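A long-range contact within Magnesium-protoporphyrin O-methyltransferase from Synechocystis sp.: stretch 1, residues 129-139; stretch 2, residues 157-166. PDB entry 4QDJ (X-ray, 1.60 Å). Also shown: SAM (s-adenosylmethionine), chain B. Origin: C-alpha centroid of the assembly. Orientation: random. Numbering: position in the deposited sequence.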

ATOM      1  N   ASP A 129      15.060   3.553  -0.268  1.00 10.41           N
ATOM      2  CA  ASP A 129      14.958   4.808  -1.001  1.00 10.31           C
ATOM      3  C   ASP A 129      13.514   5.283  -0.966  1.00  9.69           C
ATOM      4  O   ASP A 129      13.229   6.430  -0.620  1.00 10.76           O
ATOM      5  CB  ASP A 129      15.402   4.646  -2.454  1.00 11.95           C
ATOM      6  CG  ASP A 129      15.188   5.913  -3.269  1.00 14.53           C
ATOM      7  OD1 ASP A 129      14.072   6.107  -3.801  1.00 14.82           O
ATOM      8  OD2 ASP A 129      16.133   6.721  -3.372  1.00 17.65           O
ATOM      9  N   THR A 130      12.606   4.380  -1.325  1.00  8.17           N
ATOM     10  CA  THR A 130      11.194   4.710  -1.452  1.00  8.80           C
ATOM     11  C   THR A 130      10.333   3.754  -0.636  1.00  8.69           C
ATOM     12  O   THR A 130      10.492   2.536  -0.713  1.00  9.42           O
ATOM     13  CB  THR A 130      10.760   4.667  -2.934  1.00  9.08           C
ATOM     14  OG1 THR A 130      11.412   5.723  -3.650  1.00  9.34           O
ATOM     15  CG2 THR A 130       9.254   4.828  -3.070  1.00  9.25           C
ATOM     16  N   VAL A 131       9.433   4.320   0.160  1.00  7.32           N
ATOM     17  CA  VAL A 131       8.470   3.535   0.917  1.00  7.83           C
ATOM     18  C   VAL A 131       7.075   3.873   0.406  1.00  8.05           C
ATOM     19  O   VAL A 131       6.744   5.045   0.221  1.00  8.93           O
ATOM     20  CB  VAL A 131       8.572   3.821   2.429  1.00  8.02           C
ATOM     21  CG1 VAL A 131       7.524   3.033   3.200  1.00  9.30           C
ATOM     22  CG2 VAL A 131       9.969   3.486   2.932  1.00  9.51           C
ATOM     23  N   ILE A 132       6.271   2.847   0.153  1.00  6.48           N
ATOM     24  CA  ILE A 132       4.940   3.043  -0.408  1.00  6.94           C
ATOM     25  C   ILE A 132       3.882   2.349   0.442  1.00  8.51           C
ATOM     26  O   ILE A 132       4.056   1.203   0.851  1.00 10.53           O
ATOM     27  CB  ILE A 132       4.853   2.512  -1.856  1.00  6.70           C
ATOM     28  CG1 ILE A 132       5.992   3.081  -2.708  1.00  7.80           C
ATOM     29  CG2 ILE A 132       3.498   2.849  -2.472  1.00  7.96           C
ATOM     30  CD1 ILE A 132       6.024   2.533  -4.119  1.00  9.21           C
ATOM     31  N   CYS A 133       2.785   3.050   0.704  1.00  8.18           N
ATOM     32  CA  CYS A 133       1.685   2.492   1.478  1.00  7.22           C
ATOM     33  C   CYS A 133       0.363   2.914   0.846  1.00  8.85           C
ATOM     34  O   CYS A 133      -0.110   4.029   1.066  1.00  9.41           O
ATOM     35  CB  CYS A 133       1.771   2.973   2.926  1.00  9.28           C
ATOM     36  SG  CYS A 133       0.590   2.214   4.050  1.00 13.30           S
ATOM     37  N   LEU A 134      -0.220   2.020   0.049  1.00  8.63           N
ATOM     38  CA  LEU A 134      -1.432   2.331  -0.707  1.00  9.67           C
ATOM     39  C   LEU A 134      -2.671   1.666  -0.128  1.00  9.43           C
ATOM     40  O   LEU A 134      -2.684   0.455   0.095  1.00 10.93           O
ATOM     41  CB  LEU A 134      -1.288   1.896  -2.167  1.00 10.22           C
ATOM     42  CG  LEU A 134      -0.154   2.489  -3.001  1.00 10.85           C
ATOM     43  CD1 LEU A 134      -0.281   2.030  -4.447  1.00 11.46           C
ATOM     44  CD2 LEU A 134      -0.149   4.009  -2.909  1.00 13.38           C
ATOM     45  N   ASP A 135      -3.710   2.467   0.093  1.00 10.82           N
ATOM     46  CA  ASP A 135      -5.018   1.975   0.526  1.00 12.11           C
ATOM     47  C   ASP A 135      -4.946   1.103   1.779  1.00 13.45           C
ATOM     48  O   ASP A 135      -5.652   0.099   1.895  1.00 16.06           O
ATOM     49  CB  ASP A 135      -5.725   1.223  -0.609  1.00 13.45           C
ATOM     50  CG  ASP A 135      -6.050   2.117  -1.800  1.00 15.92           C
ATOM     51  OD1 ASP A 135      -5.844   3.348  -1.713  1.00 16.67           O
ATOM     52  OD2 ASP A 135      -6.526   1.586  -2.827  1.00 15.82           O
ATOM     53  N   VAL A 136      -4.085   1.493   2.712  1.00 12.02           N
ATOM     54  CA  VAL A 136      -3.942   0.783   3.976  1.00 11.67           C
ATOM     55  C   VAL A 136      -4.432   1.661   5.125  1.00 12.08           C
ATOM     56  O   VAL A 136      -5.114   1.190   6.036  1.00 13.39           O
ATOM     57  CB  VAL A 136      -2.474   0.379   4.225  1.00 13.10           C
ATOM     58  CG1 VAL A 136      -2.306  -0.225   5.611  1.00 14.59           C
ATOM     59  CG2 VAL A 136      -1.997  -0.590   3.152  1.00 12.61           C
ATOM     60  N   LEU A 137      -4.100   2.949   5.057  1.00 12.83           N
ATOM     61  CA  LEU A 137      -4.436   3.899   6.116  1.00 14.17           C
ATOM     62  C   LEU A 137      -5.941   4.048   6.322  1.00 15.95           C
ATOM     63  O   LEU A 137      -6.386   4.497   7.375  1.00 17.85           O
ATOM     64  CB  LEU A 137      -3.807   5.265   5.826  1.00 16.95           C
ATOM     65  CG  LEU A 137      -2.278   5.296   5.787  1.00 20.48           C
ATOM     66  CD1 LEU A 137      -1.776   6.684   5.413  1.00 20.92           C
ATOM     67  CD2 LEU A 137      -1.696   4.850   7.122  1.00 22.16           C
ATOM     68  N   ILE A 138      -6.716   3.659   5.314  1.00 15.79           N
ATOM     69  CA  ILE A 138      -8.173   3.710   5.385  1.00 18.35           C
ATOM     70  C   ILE A 138      -8.730   2.842   6.524  1.00 18.58           C
ATOM     71  O   ILE A 138      -9.858   3.042   6.976  1.00 21.36           O
ATOM     72  CB  ILE A 138      -8.805   3.286   4.034  1.00 19.65           C
ATOM     73  CG1 ILE A 138     -10.308   3.582   4.009  0.58 21.16           C
ATOM     74  CG2 ILE A 138      -8.508   1.819   3.734  1.00 20.79           C
ATOM     75  CD1 ILE A 138     -10.972   3.288   2.679  0.65 21.51           C
ATOM     76  N   HIS A 139      -7.928   1.895   7.002  1.00 16.49           N
ATOM     77  CA  HIS A 139      -8.375   0.971   8.043  1.00 15.97           C
ATOM     78  C   HIS A 139      -8.129   1.481   9.461  1.00 17.39           C
ATOM     79  O   HIS A 139      -8.431   0.786  10.432  1.00 19.36           O
ATOM     80  CB  HIS A 139      -7.700  -0.391   7.869  1.00 16.88           C
ATOM     81  CG  HIS A 139      -8.003  -1.049   6.562  1.00 18.81           C
ATOM     82  ND1 HIS A 139      -9.249  -1.549   6.253  1.00 21.07           N
ATOM     83  CD2 HIS A 139      -7.223  -1.288   5.480  1.00 20.71           C
ATOM     84  CE1 HIS A 139      -9.225  -2.069   5.039  1.00 21.20           C
ATOM     85  NE2 HIS A 139      -8.007  -1.923   4.549  1.00 22.84           N
ATOM     86  N   ASP A 157      14.598   6.806   3.178  1.00 13.69           N
ATOM     87  CA  ASP A 157      15.749   7.679   2.983  1.00 15.11           C
ATOM     88  C   ASP A 157      15.381   8.912   2.166  1.00 14.74           C
ATOM     89  O   ASP A 157      15.904  10.001   2.405  1.00 16.48           O
ATOM     90  CB  ASP A 157      16.888   6.931   2.286  1.00 16.06           C
ATOM     91  CG  ASP A 157      17.584   5.940   3.196  1.00 20.11           C
ATOM     92  OD1 ASP A 157      17.492   6.095   4.433  0.47 20.18           O
ATOM     93  OD2 ASP A 157      18.234   5.011   2.672  0.62 19.80           O
ATOM     94  N   ARG A 158      14.484   8.742   1.199  1.00 12.93           N
ATOM     95  CA  ARG A 158      14.188   9.824   0.268  1.00 13.99           C
ATOM     96  C   ARG A 158      12.702  10.090   0.034  1.00 12.62           C
ATOM     97  O   ARG A 158      12.275  11.243  -0.009  1.00 13.83           O
ATOM     98  CB  ARG A 158      14.878   9.572  -1.076  1.00 16.13           C
ATOM     99  CG  ARG A 158      14.836  10.763  -2.019  1.00 19.56           C
ATOM    100  CD  ARG A 158      15.562  10.464  -3.318  1.00 22.27           C
ATOM    101  NE  ARG A 158      14.937   9.360  -4.039  1.00 24.07           N
ATOM    102  CZ  ARG A 158      13.961   9.507  -4.928  1.00 25.02           C
ATOM    103  NH1 ARG A 158      13.496  10.717  -5.212  1.00 26.50           N
ATOM    104  NH2 ARG A 158      13.450   8.445  -5.535  1.00 23.48           N
ATOM    105  N   ARG A 159      11.912   9.033  -0.118  1.00 11.26           N
ATOM    106  CA  ARG A 159      10.549   9.207  -0.606  1.00 10.21           C
ATOM    107  C   ARG A 159       9.515   8.314   0.076  1.00  9.86           C
ATOM    108  O   ARG A 159       9.755   7.131   0.315  1.00 10.18           O
ATOM    109  CB  ARG A 159      10.514   9.001  -2.124  1.00  9.95           C
ATOM    110  CG  ARG A 159       9.122   9.028  -2.729  1.00 10.16           C
ATOM    111  CD  ARG A 159       9.175   9.052  -4.245  1.00 11.47           C
ATOM    112  NE  ARG A 159       9.955   7.945  -4.789  1.00 11.34           N
ATOM    113  CZ  ARG A 159      10.149   7.736  -6.087  1.00 12.11           C
ATOM    114  NH1 ARG A 159       9.616   8.561  -6.980  1.00 12.29           N
ATOM    115  NH2 ARG A 159      10.878   6.705  -6.494  1.00 13.28           N
ATOM    116  N   LEU A 160       8.363   8.905   0.384  1.00  9.49           N
ATOM    117  CA  LEU A 160       7.227   8.179   0.932  1.00  9.61           C
ATOM    118  C   LEU A 160       5.995   8.471   0.081  1.00 10.20           C
ATOM    119  O   LEU A 160       5.636   9.628  -0.125  1.00 12.96           O
ATOM    120  CB  LEU A 160       6.983   8.598   2.384  1.00 12.30           C
ATOM    121  CG  LEU A 160       5.792   7.980   3.124  1.00 13.91           C
ATOM    122  CD1 LEU A 160       5.863   6.458   3.108  1.00 15.25           C
ATOM    123  CD2 LEU A 160       5.735   8.503   4.554  1.00 16.18           C
ATOM    124  N   ILE A 161       5.360   7.420  -0.430  1.00  7.67           N
ATOM    125  CA  ILE A 161       4.142   7.577  -1.215  1.00  7.72           C
ATOM    126  C   ILE A 161       2.973   6.952  -0.463  1.00  7.84           C
ATOM    127  O   ILE A 161       3.056   5.805  -0.031  1.00  8.86           O
ATOM    128  CB  ILE A 161       4.283   6.927  -2.604  1.00  8.28           C
ATOM    129  CG1 ILE A 161       5.338   7.671  -3.425  1.00  9.45           C
ATOM    130  CG2 ILE A 161       2.948   6.920  -3.336  1.00  8.94           C
ATOM    131  CD1 ILE A 161       5.758   6.942  -4.681  1.00  9.74           C
ATOM    132  N   LEU A 162       1.899   7.719  -0.296  1.00  7.78           N
ATOM    133  CA  LEU A 162       0.728   7.264   0.447  1.00  9.09           C
ATOM    134  C   LEU A 162      -0.541   7.483  -0.358  1.00  8.03           C
ATOM    135  O   LEU A 162      -0.620   8.407  -1.164  1.00  9.26           O
ATOM    136  CB  LEU A 162       0.583   8.044   1.756  1.00 12.59           C
ATOM    137  CG  LEU A 162       1.742   8.117   2.746  1.00 14.01           C
ATOM    138  CD1 LEU A 162       1.387   9.071   3.877  1.00 14.23           C
ATOM    139  CD2 LEU A 162       2.075   6.736   3.285  1.00 15.47           C
ATOM    140  N   SER A 163      -1.543   6.643  -0.126  1.00  8.77           N
ATOM    141  CA  SER A 163      -2.884   6.939  -0.611  1.00  9.81           C
ATOM    142  C   SER A 163      -3.897   6.772   0.515  1.00 11.50           C
ATOM    143  O   SER A 163      -3.706   5.965   1.426  1.00 14.20           O
ATOM    144  CB  SER A 163      -3.255   6.088  -1.830  1.00 11.03           C
ATOM    145  OG  SER A 163      -3.461   4.735  -1.478  1.00 12.46           O
ATOM    146  N   PHE A 164      -4.967   7.556   0.454  1.00 10.37           N
ATOM    147  CA  PHE A 164      -5.986   7.543   1.490  1.00 11.33           C
ATOM    148  C   PHE A 164      -7.297   8.058   0.919  1.00 10.41           C
ATOM    149  O   PHE A 164      -7.312   8.708  -0.126  1.00 10.69           O
ATOM    150  CB  PHE A 164      -5.551   8.402   2.685  1.00 11.34           C
ATOM    151  CG  PHE A 164      -5.329   9.853   2.347  1.00 13.05           C
ATOM    152  CD1 PHE A 164      -4.127  10.278   1.799  1.00 13.03           C
ATOM    153  CD2 PHE A 164      -6.317  10.796   2.585  1.00 13.51           C
ATOM    154  CE1 PHE A 164      -3.920  11.610   1.485  1.00 13.48           C
ATOM    155  CE2 PHE A 164      -6.116  12.130   2.276  1.00 13.97           C
ATOM    156  CZ  PHE A 164      -4.915  12.537   1.725  1.00 14.91           C
ATOM    157  N   ALA A 165      -8.396   7.755   1.599  1.00 12.42           N
ATOM    158  CA  ALA A 165      -9.690   8.307   1.233  1.00 14.17           C
ATOM    159  C   ALA A 165      -9.831   9.665   1.899  1.00 16.92           C
ATOM    160  O   ALA A 165      -9.827   9.757   3.125  1.00 18.52           O
ATOM    161  CB  ALA A 165     -10.805   7.381   1.675  1.00 15.94           C
ATOM    162  N   PRO A 166      -9.944  10.731   1.095  1.00 19.49           N
ATOM    163  CA  PRO A 166     -10.006  12.082   1.660  1.00 21.99           C
ATOM    164  C   PRO A 166     -11.323  12.357   2.383  1.00 27.37           C
ATOM    165  O   PRO A 166     -12.378  11.879   1.964  1.00 26.18           O
ATOM    166  CB  PRO A 166      -9.866  12.982   0.426  1.00 23.56           C
ATOM    167  CG  PRO A 166     -10.370  12.156  -0.700  1.00 23.02           C
ATOM    168  CD  PRO A 166      -9.990  10.738  -0.378  1.00 20.35           C
TER
HETATM  169  N   SAM B 301      -1.606  -1.942  -0.695  1.00 14.30           N
HETATM  170  CA  SAM B 301      -2.280  -3.048  -1.369  1.00 17.95           C
HETATM  171  C   SAM B 301      -2.848  -2.600  -2.709  1.00 19.22           C
HETATM  172  O   SAM B 301      -3.150  -1.422  -2.903  1.00 20.84           O
HETATM  173  OXT SAM B 301      -3.011  -3.407  -3.625  1.00 18.52           O
HETATM  174  CB  SAM B 301      -3.366  -3.683  -0.499  1.00 20.96           C
HETATM  175  CG  SAM B 301      -4.496  -2.771  -0.024  1.00 22.70           C
HETATM  176  SD  SAM B 301      -5.755  -3.682   0.919  1.00 24.09           S
HETATM  177  CE  SAM B 301      -7.173  -2.561   0.818  0.71 24.00           C
HETATM  178  C5' SAM B 301      -5.218  -3.336   2.607  1.00 19.71           C
HETATM  179  C4' SAM B 301      -4.104  -4.273   3.046  1.00 15.58           C
HETATM  180  O4' SAM B 301      -3.413  -3.678   4.123  1.00 14.40           O
HETATM  181  C3' SAM B 301      -4.615  -5.623   3.534  1.00 13.76           C
HETATM  182  O3' SAM B 301      -3.943  -6.646   2.837  1.00 14.47           O
HETATM  183  C2' SAM B 301      -4.228  -5.668   4.998  1.00 13.95           C
HETATM  184  O2' SAM B 301      -3.851  -6.963   5.411  1.00 14.55           O
HETATM  185  C1' SAM B 301      -3.069  -4.686   5.043  1.00 12.67           C
HETATM  186  N9  SAM B 301      -2.838  -4.107   6.372  1.00 11.05           N
HETATM  187  C8  SAM B 301      -3.768  -3.576   7.224  1.00 11.60           C
HETATM  188  N7  SAM B 301      -3.126  -3.155   8.339  1.00 11.77           N
HETATM  189  C5  SAM B 301      -1.806  -3.411   8.201  1.00 10.56           C
HETATM  190  C6  SAM B 301      -0.716  -3.188   9.029  1.00 10.46           C
HETATM  191  N6  SAM B 301      -0.883  -2.618  10.221  1.00 12.29           N
HETATM  192  N1  SAM B 301       0.540  -3.567   8.608  1.00 10.93           N
HETATM  193  C2  SAM B 301       0.712  -4.158   7.372  1.00 12.03           C
HETATM  194  N3  SAM B 301      -0.376  -4.380   6.555  1.00 10.39           N
HETATM  195  C4  SAM B 301      -1.612  -4.007   6.967  1.00 11.45           C
HETATM  196  O   HOH W   1      -2.469   3.985   2.794  1.00 12.09           O
HETATM  197  O   HOH W   2      -5.976   4.356   2.558  1.00 27.05           O

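A strand of each stretch lies beside the other, and the two run parallel, with Thr 130 paired to Arg 159 and Cys 133 to Leu 162. Their axes are 4.7 Å apart at closest approach. Backbone hydrogen bonds join the two strands. Val 131 N donates to Arg 159 O (2.8 Å), and Ile 161 N donates to Val 131 O (2.8 Å). Cys 133 N donates to Ile 161 O (2.9 Å), and Ser 163 N to Cys 133 O (3.2 Å). Val 131 thus uses both its N and O, as the staggered parallel pattern requires.

Charged and polar side chains fasten the start. Asp 129 takes both oxygens to Arg 158 in a salt bridge: NE to OD2 and NH2 to OD1, each 3.0 Å. Thr 130 OG1 donates to Asp 129 OD1 (2.7 Å) and accepts from Arg 159 NE (2.9 Å). A hydroxyl suits this place because it can do both.

Apolar side chains pack on both faces. Val 131 CG1 meets Leu 160 CD1 at 3.8 Å, and Cys 133 CB meets Leu 162 CD2 at 3.8 Å. On the other face, Ile 132 CG2 lies 4.2 Å from Ile 161 CB. All six are buried.

Past the end of the first strand, Asp 135 OD1 accepts a hydrogen bond from Ser 163 OG (2.8 Å). Water 1 bridges Cys 133 O, Val 136 N and Ser 163 O.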